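Local coordinates for Slr0280 protein (Synechocystis sp., PDB 5H3K) that is of unknown function but carries a phosphodiester glycosidase (NAGPA-type) domain, so it may cleave sugar phosphodiesters, at residues A[102-110]-A[170-178]; A[147-155]-A[186-194]. All coordinates share one frame; numbering follows the deposited sequence.

Contact 1: A[102-110]-A[170-178]; sequences QPVQWFSGD and ELSQPAFWQ
F107 and P174 bring their CA atoms to 5.8 Å of each other where the loop leaving strand 101-105 meets the turn between strands 164-171 and 177-182. The joining is by van der Waals and CH-pi packing of W106 and F107 against side chains and backbone of 171-177. P174 lies on the face of the F107 ring, with its CA 3.8 Å from the ring centroid in a CH-pi contact, and its CB also rests over the W106 six-membered ring, 4.2 Å from that centroid. At the far end of F107, CZ meets L171 CD1 at 3.7 Å, while CE2 presents the ring edge to A175 O. That carbonyl oxygen is buried without a hydrogen-bonding partner. W106, its CG anti to the backbone N (chi1 -173°), reaches on to F176; their planes lie 19° apart but are slid so far that the rings barely overlap, with CZ2 of W106 3.3 Å from CD1 of F176. An alanine in place of F107 would probably leave P174 with W106 as its aromatic neighbour here and open a gap beside L171 CD1. The packing of two aromatic rings on a proline joins the N-terminal mixed sheet to the connection between two four-stranded antiparallel sheets.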
loop_
_atom_site.group_PDB
_atom_site.type_symbol
_atom_site.label_atom_id
_atom_site.label_comp_id
_atom_site.label_asym_id
_atom_site.label_seq_id
_atom_site.Cartn_x
_atom_site.Cartn_y
_atom_site.Cartn_z
ATOM N N GLN A 102 5.372 -20.931 -12.202
ATOM C CA GLN A 102 6.295 -20.207 -11.335
ATOM C C GLN A 102 7.508 -21.058 -11.014
ATOM O O GLN A 102 7.431 -21.928 -10.156
ATOM C CB GLN A 102 5.603 -19.807 -10.028
ATOM C CG GLN A 102 6.493 -18.946 -9.141
ATOM C CD GLN A 102 7.051 -17.756 -9.894
ATOM O OE1 GLN A 102 6.304 -16.886 -10.331
ATOM N NE2 GLN A 102 8.371 -17.710 -10.053
ATOM N N PRO A 103 8.621 -20.829 -11.719
ATOM C CA PRO A 103 9.888 -21.468 -11.341
ATOM C C PRO A 103 10.421 -20.932 -10.007
ATOM O O PRO A 103 10.360 -19.725 -9.733
ATOM C CB PRO A 103 10.832 -21.113 -12.493
ATOM C CG PRO A 103 10.188 -19.947 -13.203
ATOM C CD PRO A 103 8.712 -20.093 -12.993
ATOM N N VAL A 104 10.926 -21.836 -9.175
ATOM C CA VAL A 104 11.375 -21.474 -7.832
ATOM C C VAL A 104 12.686 -22.179 -7.504
ATOM O O VAL A 104 13.026 -23.189 -8.124
ATOM C CB VAL A 104 10.317 -21.821 -6.740
ATOM C CG1 VAL A 104 8.991 -21.059 -6.964
ATOM C CG2 VAL A 104 10.069 -23.333 -6.672
ATOM N N GLN A 105 13.430 -21.626 -6.548
ATOM C CA GLN A 105 14.580 -22.310 -5.966
ATOM C C GLN A 105 14.410 -22.355 -4.456
ATOM O O GLN A 105 14.141 -21.331 -3.825
ATOM C CB GLN A 105 15.897 -21.613 -6.333
ATOM C CG GLN A 105 16.424 -21.937 -7.729
ATOM C CD GLN A 105 16.984 -23.361 -7.849
ATOM O OE1 GLN A 105 16.313 -24.340 -7.512
ATOM N NE2 GLN A 105 18.221 -23.473 -8.334
ATOM N N TRP A 106 14.537 -23.547 -3.884
ATOM C CA TRP A 106 14.428 -23.719 -2.439
ATOM C C TRP A 106 15.103 -25.033 -2.051
ATOM O O TRP A 106 14.478 -26.102 -2.070
ATOM C CB TRP A 106 12.957 -23.687 -1.978
ATOM C CG TRP A 106 12.799 -23.697 -0.476
ATOM C CD1 TRP A 106 13.023 -22.657 0.384
ATOM C CD2 TRP A 106 12.389 -24.810 0.336
ATOM N NE1 TRP A 106 12.782 -23.059 1.681
ATOM C CE2 TRP A 106 12.394 -24.366 1.673
ATOM C CE3 TRP A 106 12.028 -26.126 0.058
ATOM C CZ2 TRP A 106 12.040 -25.209 2.727
ATOM C CZ3 TRP A 106 11.675 -26.958 1.111
ATOM C CH2 TRP A 106 11.686 -26.497 2.426
ATOM N N PHE A 107 16.385 -24.932 -1.703
ATOM C CA PHE A 107 17.214 -26.093 -1.401
ATOM C C PHE A 107 17.087 -27.139 -2.510
ATOM O O PHE A 107 16.838 -28.315 -2.254
ATOM C CB PHE A 107 16.841 -26.673 -0.042
ATOM C CG PHE A 107 17.067 -25.716 1.107
ATOM C CD1 PHE A 107 18.339 -25.516 1.621
ATOM C CD2 PHE A 107 16.008 -25.016 1.665
ATOM C CE1 PHE A 107 18.557 -24.641 2.680
ATOM C CE2 PHE A 107 16.217 -24.134 2.723
ATOM C CZ PHE A 107 17.492 -23.951 3.229
ATOM N N SER A 108 17.258 -26.683 -3.743
ATOM C CA SER A 108 17.144 -27.542 -4.912
ATOM C C SER A 108 18.334 -27.377 -5.857
ATOM O O SER A 108 18.790 -26.260 -6.106
ATOM C CB SER A 108 15.821 -27.264 -5.636
ATOM O OG SER A 108 15.488 -25.884 -5.627
ATOM N N GLY A 109 18.850 -28.487 -6.375
ATOM C CA GLY A 109 19.883 -28.417 -7.397
ATOM C C GLY A 109 19.302 -27.919 -8.711
ATOM O O GLY A 109 19.895 -27.077 -9.398
ATOM N N ASP A 110 18.126 -28.443 -9.049
ATOM C CA ASP A 110 17.388 -28.041 -10.244
ATOM C C ASP A 110 16.267 -27.099 -9.860
ATOM O O ASP A 110 15.685 -27.246 -8.789
ATOM C CB ASP A 110 16.770 -29.271 -10.904
ATOM C CG ASP A 110 17.803 -30.291 -11.311
ATOM O OD1 ASP A 110 18.888 -29.873 -11.772
ATOM O OD2 ASP A 110 17.530 -31.502 -11.163
ATOM N N GLU A 170 25.322 -24.052 7.401
ATOM C CA GLU A 170 25.166 -25.407 6.869
ATOM C C GLU A 170 24.054 -26.131 7.622
ATOM O O GLU A 170 24.008 -26.110 8.858
ATOM C CB GLU A 170 26.473 -26.214 6.939
ATOM C CG GLU A 170 26.287 -27.661 6.438
ATOM C CD GLU A 170 27.588 -28.442 6.318
ATOM O OE1 GLU A 170 28.658 -27.810 6.174
ATOM O OE2 GLU A 170 27.534 -29.694 6.351
ATOM N N LEU A 171 23.140 -26.747 6.877
ATOM C CA LEU A 171 21.957 -27.361 7.467
ATOM C C LEU A 171 21.896 -28.853 7.159
ATOM O O LEU A 171 22.404 -29.294 6.132
ATOM C CB LEU A 171 20.704 -26.706 6.895
ATOM C CG LEU A 171 20.632 -25.185 7.016
ATOM C CD1 LEU A 171 19.417 -24.659 6.252
ATOM C CD2 LEU A 171 20.563 -24.808 8.489
ATOM N N SER A 172 21.238 -29.623 8.025
ATOM C CA SER A 172 21.071 -31.058 7.789
ATOM C C SER A 172 19.942 -31.358 6.802
ATOM O O SER A 172 19.955 -32.392 6.121
ATOM C CB SER A 172 20.802 -31.784 9.100
ATOM O OG SER A 172 19.568 -31.376 9.647
ATOM N N GLN A 173 18.959 -30.460 6.742
ATOM C CA GLN A 173 17.790 -30.614 5.877
ATOM C C GLN A 173 17.355 -29.219 5.442
ATOM O O GLN A 173 17.752 -28.222 6.066
ATOM C CB GLN A 173 16.632 -31.283 6.632
ATOM C CG GLN A 173 16.918 -32.688 7.165
ATOM C CD GLN A 173 17.070 -33.711 6.051
ATOM O OE1 GLN A 173 16.516 -33.538 4.963
ATOM N NE2 GLN A 173 17.813 -34.783 6.319
ATOM N N PRO A 174 16.544 -29.139 4.378
ATOM C CA PRO A 174 15.949 -27.846 4.018
ATOM C C PRO A 174 15.167 -27.285 5.197
ATOM O O PRO A 174 14.670 -28.052 6.035
ATOM C CB PRO A 174 14.987 -28.212 2.887
ATOM C CG PRO A 174 15.613 -29.418 2.248
ATOM C CD PRO A 174 16.185 -30.203 3.422
ATOM N N ALA A 175 15.061 -25.964 5.268
ATOM C CA ALA A 175 14.383 -25.335 6.388
ATOM C C ALA A 175 13.634 -24.093 5.933
ATOM O O ALA A 175 14.137 -23.326 5.121
ATOM C CB ALA A 175 15.391 -24.980 7.484
ATOM N N PHE A 176 12.425 -23.907 6.445
ATOM C CA PHE A 176 11.693 -22.674 6.185
ATOM C C PHE A 176 12.388 -21.519 6.898
ATOM O O PHE A 176 12.932 -21.692 7.990
ATOM C CB PHE A 176 10.270 -22.808 6.691
ATOM C CG PHE A 176 9.524 -23.959 6.086
ATOM C CD1 PHE A 176 9.565 -24.178 4.716
ATOM C CD2 PHE A 176 8.804 -24.833 6.884
ATOM C CE1 PHE A 176 8.874 -25.240 4.140
ATOM C CE2 PHE A 176 8.101 -25.904 6.317
ATOM C CZ PHE A 176 8.141 -26.104 4.944
ATOM N N TRP A 177 12.369 -20.342 6.288
ATOM C CA TRP A 177 12.994 -19.182 6.905
ATOM C C TRP A 177 12.321 -17.889 6.460
ATOM O O TRP A 177 11.618 -17.858 5.442
ATOM C CB TRP A 177 14.499 -19.153 6.589
ATOM C CG TRP A 177 14.776 -19.177 5.115
ATOM C CD1 TRP A 177 14.884 -20.288 4.312
ATOM C CD2 TRP A 177 14.954 -18.040 4.261
ATOM N NE1 TRP A 177 15.131 -19.902 3.010
ATOM C CE2 TRP A 177 15.180 -18.541 2.955
ATOM C CE3 TRP A 177 14.950 -16.660 4.477
ATOM C CZ2 TRP A 177 15.396 -17.688 1.868
ATOM C CZ3 TRP A 177 15.164 -15.820 3.389
ATOM C CH2 TRP A 177 15.379 -16.340 2.100
ATOM N N GLN A 178 12.534 -16.827 7.237
ATOM C CA GLN A 178 12.065 -15.500 6.879
ATOM C C GLN A 178 13.097 -14.479 7.339
ATOM O O GLN A 178 13.978 -14.796 8.154
ATOM C CB GLN A 178 10.709 -15.226 7.533
ATOM C CG GLN A 178 10.724 -15.331 9.048
ATOM C CD GLN A 178 9.333 -15.203 9.672
ATOM O OE1 GLN A 178 8.948 -14.133 10.147
ATOM N NE2 GLN A 178 8.582 -16.298 9.676
#

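Contact 2: A[147-155]-A[186-194]; sequences PNTNAQILT and AVVTINASS
S193 grips the backbone on both sides of Q152: its N donates to A151 O over 3.2 Å, and its O accepts from I153 N at 2.8 Å, an almost straight bond (169°). Two bonds flanking one residue make a single parallel-type bridge, with the chains running in roughly the same direction. CA-H...O contacts reinforce it, Q152 CA lying 3.3 Å from S193 O. Beside the bridge, A192 CB touches A151 CB at 3.9 Å and also I153 CG1, placed anti to the carbonyl carbon (chi1 -58°), which sets it against A192 CB. Farther out, waters extend the junction. One donates to T149 OG1 and N191 O; a second accepts from A151 N and donates to N191 O at 2.9 Å; a third accepts from Q152 NE2 and makes a weak link to S193 OG. The approaches are shaped by an Asx turn, N148 OD1 receiving N150 N, and by an inverse gamma turn centred on N191, whose ND2 bonds S235 OG. T149 OG1 also bonds P174 O. The bridge thus joins the chain leading into strand 153-161, the edge partner of 164-171, to the chain leaving strand 185-190, which lies between 177-182 and 235-241.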
loop_
_atom_site.group_PDB
_atom_site.type_symbol
_atom_site.label_atom_id
_atom_site.label_comp_id
_atom_site.label_asym_id
_atom_site.label_seq_id
_atom_site.Cartn_x
_atom_site.Cartn_y
_atom_site.Cartn_z
ATOM N N PRO A 147 4.840 -28.707 7.591
ATOM C CA PRO A 147 5.430 -29.956 8.073
ATOM C C PRO A 147 6.764 -29.713 8.762
ATOM O O PRO A 147 7.433 -28.711 8.498
ATOM C CB PRO A 147 5.636 -30.760 6.785
ATOM C CG PRO A 147 5.844 -29.714 5.717
ATOM C CD PRO A 147 5.007 -28.530 6.133
ATOM N N ASN A 148 7.136 -30.632 9.645
ATOM C CA ASN A 148 8.447 -30.618 10.281
ATOM C C ASN A 148 9.519 -31.105 9.298
ATOM O O ASN A 148 9.462 -32.232 8.813
ATOM C CB ASN A 148 8.401 -31.518 11.518
ATOM C CG ASN A 148 9.569 -31.293 12.462
ATOM O OD1 ASN A 148 10.394 -30.397 12.261
ATOM N ND2 ASN A 148 9.642 -32.117 13.506
ATOM N N THR A 149 10.488 -30.260 8.968
ATOM C CA THR A 149 11.547 -30.708 8.076
ATOM C C THR A 149 12.722 -31.354 8.819
ATOM O O THR A 149 13.647 -31.869 8.182
ATOM C CB THR A 149 12.074 -29.568 7.198
ATOM O OG1 THR A 149 12.834 -28.665 8.008
ATOM C CG2 THR A 149 10.912 -28.831 6.523
ATOM N N ASN A 150 12.689 -31.310 10.150
ATOM C CA ASN A 150 13.737 -31.906 10.998
ATOM C C ASN A 150 15.145 -31.394 10.708
ATOM O O ASN A 150 16.113 -32.154 10.781
ATOM C CB ASN A 150 13.735 -33.437 10.905
ATOM C CG ASN A 150 12.444 -34.059 11.407
ATOM O OD1 ASN A 150 11.801 -34.845 10.699
ATOM N ND2 ASN A 150 12.063 -33.724 12.634
ATOM N N ALA A 151 15.256 -30.106 10.384
ATOM C CA ALA A 151 16.543 -29.496 10.034
ATOM C C ALA A 151 17.298 -29.060 11.279
ATOM O O ALA A 151 16.696 -28.615 12.257
ATOM C CB ALA A 151 16.339 -28.294 9.100
ATOM N N GLN A 152 18.621 -29.187 11.224
ATOM C CA GLN A 152 19.499 -28.699 12.271
ATOM C C GLN A 152 20.607 -27.887 11.637
ATOM O O GLN A 152 21.063 -28.209 10.534
ATOM C CB GLN A 152 20.129 -29.873 13.024
ATOM C CG GLN A 152 19.165 -30.956 13.429
ATOM C CD GLN A 152 19.889 -32.188 13.956
ATOM O OE1 GLN A 152 19.981 -33.211 13.275
ATOM N NE2 GLN A 152 20.416 -32.088 15.171
ATOM N N ILE A 153 21.050 -26.845 12.336
ATOM C CA ILE A 153 22.173 -26.050 11.884
ATOM C C ILE A 153 23.460 -26.730 12.329
ATOM O O ILE A 153 23.683 -26.911 13.521
ATOM C CB ILE A 153 22.110 -24.624 12.460
ATOM C CG1 ILE A 153 20.792 -23.955 12.058
ATOM C CG2 ILE A 153 23.313 -23.808 11.986
ATOM C CD1 ILE A 153 20.584 -22.581 12.703
ATOM N N LEU A 154 24.302 -27.114 11.372
ATOM C CA LEU A 154 25.506 -27.893 11.689
ATOM C C LEU A 154 26.734 -27.017 11.929
ATOM O O LEU A 154 27.505 -27.260 12.858
ATOM C CB LEU A 154 25.774 -28.913 10.579
ATOM C CG LEU A 154 24.570 -29.809 10.267
ATOM C CD1 LEU A 154 24.815 -30.665 9.026
ATOM C CD2 LEU A 154 24.215 -30.674 11.472
ATOM N N THR A 155 26.924 -26.005 11.088
ATOM C CA THR A 155 28.012 -25.048 11.277
ATOM C C THR A 155 27.557 -23.644 10.894
ATOM O O THR A 155 26.599 -23.480 10.138
ATOM C CB THR A 155 29.252 -25.399 10.418
ATOM O OG1 THR A 155 28.882 -25.413 9.036
ATOM C CG2 THR A 155 29.823 -26.763 10.791
ATOM N N ALA A 186 18.644 -6.326 11.687
ATOM C CA ALA A 186 18.000 -7.309 10.842
ATOM C C ALA A 186 17.996 -8.659 11.542
ATOM O O ALA A 186 18.872 -8.945 12.365
ATOM C CB ALA A 186 18.700 -7.385 9.476
ATOM N N VAL A 187 17.010 -9.489 11.218
ATOM C CA VAL A 187 16.933 -10.821 11.804
ATOM C C VAL A 187 16.483 -11.861 10.794
ATOM O O VAL A 187 15.516 -11.659 10.044
ATOM C CB VAL A 187 16.061 -10.857 13.079
ATOM C CG1 VAL A 187 14.676 -10.268 12.808
ATOM C CG2 VAL A 187 15.969 -12.291 13.656
ATOM N N VAL A 188 17.217 -12.960 10.756
ATOM C CA VAL A 188 16.822 -14.113 9.967
ATOM C C VAL A 188 16.267 -15.164 10.926
ATOM O O VAL A 188 16.951 -15.583 11.865
ATOM C CB VAL A 188 18.031 -14.687 9.169
ATOM C CG1 VAL A 188 17.635 -15.968 8.442
ATOM C CG2 VAL A 188 18.565 -13.666 8.185
ATOM N N THR A 189 15.016 -15.571 10.720
ATOM C CA THR A 189 14.429 -16.632 11.531
ATOM C C THR A 189 14.425 -17.889 10.682
ATOM O O THR A 189 13.961 -17.864 9.535
ATOM C CB THR A 189 12.986 -16.301 11.968
ATOM O OG1 THR A 189 12.963 -15.035 12.638
ATOM C CG2 THR A 189 12.438 -17.368 12.910
ATOM N N ILE A 190 14.964 -18.975 11.229
ATOM C CA ILE A 190 15.014 -20.258 10.526
ATOM C C ILE A 190 14.397 -21.357 11.380
ATOM O O ILE A 190 14.709 -21.483 12.570
ATOM C CB ILE A 190 16.455 -20.692 10.233
ATOM C CG1 ILE A 190 17.260 -19.546 9.642
ATOM C CG2 ILE A 190 16.476 -21.908 9.306
ATOM C CD1 ILE A 190 18.457 -19.197 10.486
ATOM N N ASN A 191 13.526 -22.160 10.778
ATOM C CA ASN A 191 12.946 -23.291 11.480
ATOM C C ASN A 191 13.932 -24.460 11.447
ATOM O O ASN A 191 13.672 -25.493 10.826
ATOM C CB ASN A 191 11.593 -23.685 10.872
ATOM C CG ASN A 191 10.929 -24.872 11.598
ATOM O OD1 ASN A 191 10.208 -25.664 10.981
ATOM N ND2 ASN A 191 11.176 -24.999 12.906
ATOM N N ALA A 192 15.076 -24.265 12.096
ATOM C CA ALA A 192 16.104 -25.295 12.237
ATOM C C ALA A 192 16.712 -25.119 13.618
ATOM O O ALA A 192 16.968 -23.991 14.042
ATOM C CB ALA A 192 17.184 -25.138 11.169
ATOM N N SER A 193 16.944 -26.226 14.317
ATOM C CA SER A 193 17.463 -26.176 15.680
ATOM C C SER A 193 18.972 -26.036 15.637
ATOM O O SER A 193 19.616 -26.477 14.686
ATOM C CB SER A 193 17.074 -27.438 16.447
ATOM O OG SER A 193 17.673 -28.580 15.864
ATOM N N SER A 194 19.547 -25.410 16.658
ATOM C CA SER A 194 21.000 -25.302 16.747
ATOM C C SER A 194 21.531 -26.004 17.992
ATOM O O SER A 194 21.422 -25.473 19.100
ATOM C CB SER A 194 21.435 -23.837 16.761
ATOM O OG SER A 194 22.815 -23.744 17.081
HETATM O O HOH W 1 11.854 -25.913 8.432
HETATM O O HOH W 2 13.058 -28.294 11.328
HETATM O O HOH W 3 20.949 -29.233 16.228
#

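From the N terminus the chain passes 102-110, then 147-155, then 170-178, where contact 1 closes a loop of 59 intervening residues, and finally 186-194, where contact 2 closes one of 30. The segments alternate, so the two loops cross. Their centres lie about 12 Å apart, and they touch: E170 O probably accepts from L154 N as strands 153-161 and 164-171 pair. The hairpin of strands 177-182 and 185-190 carries the chain from 170-178 to 186-194, the second segments of both contacts. Contact 1 fastens the N-terminal mixed sheet to this region, whereas contact 2 ties the two four-stranded antiparallel sheets to each other.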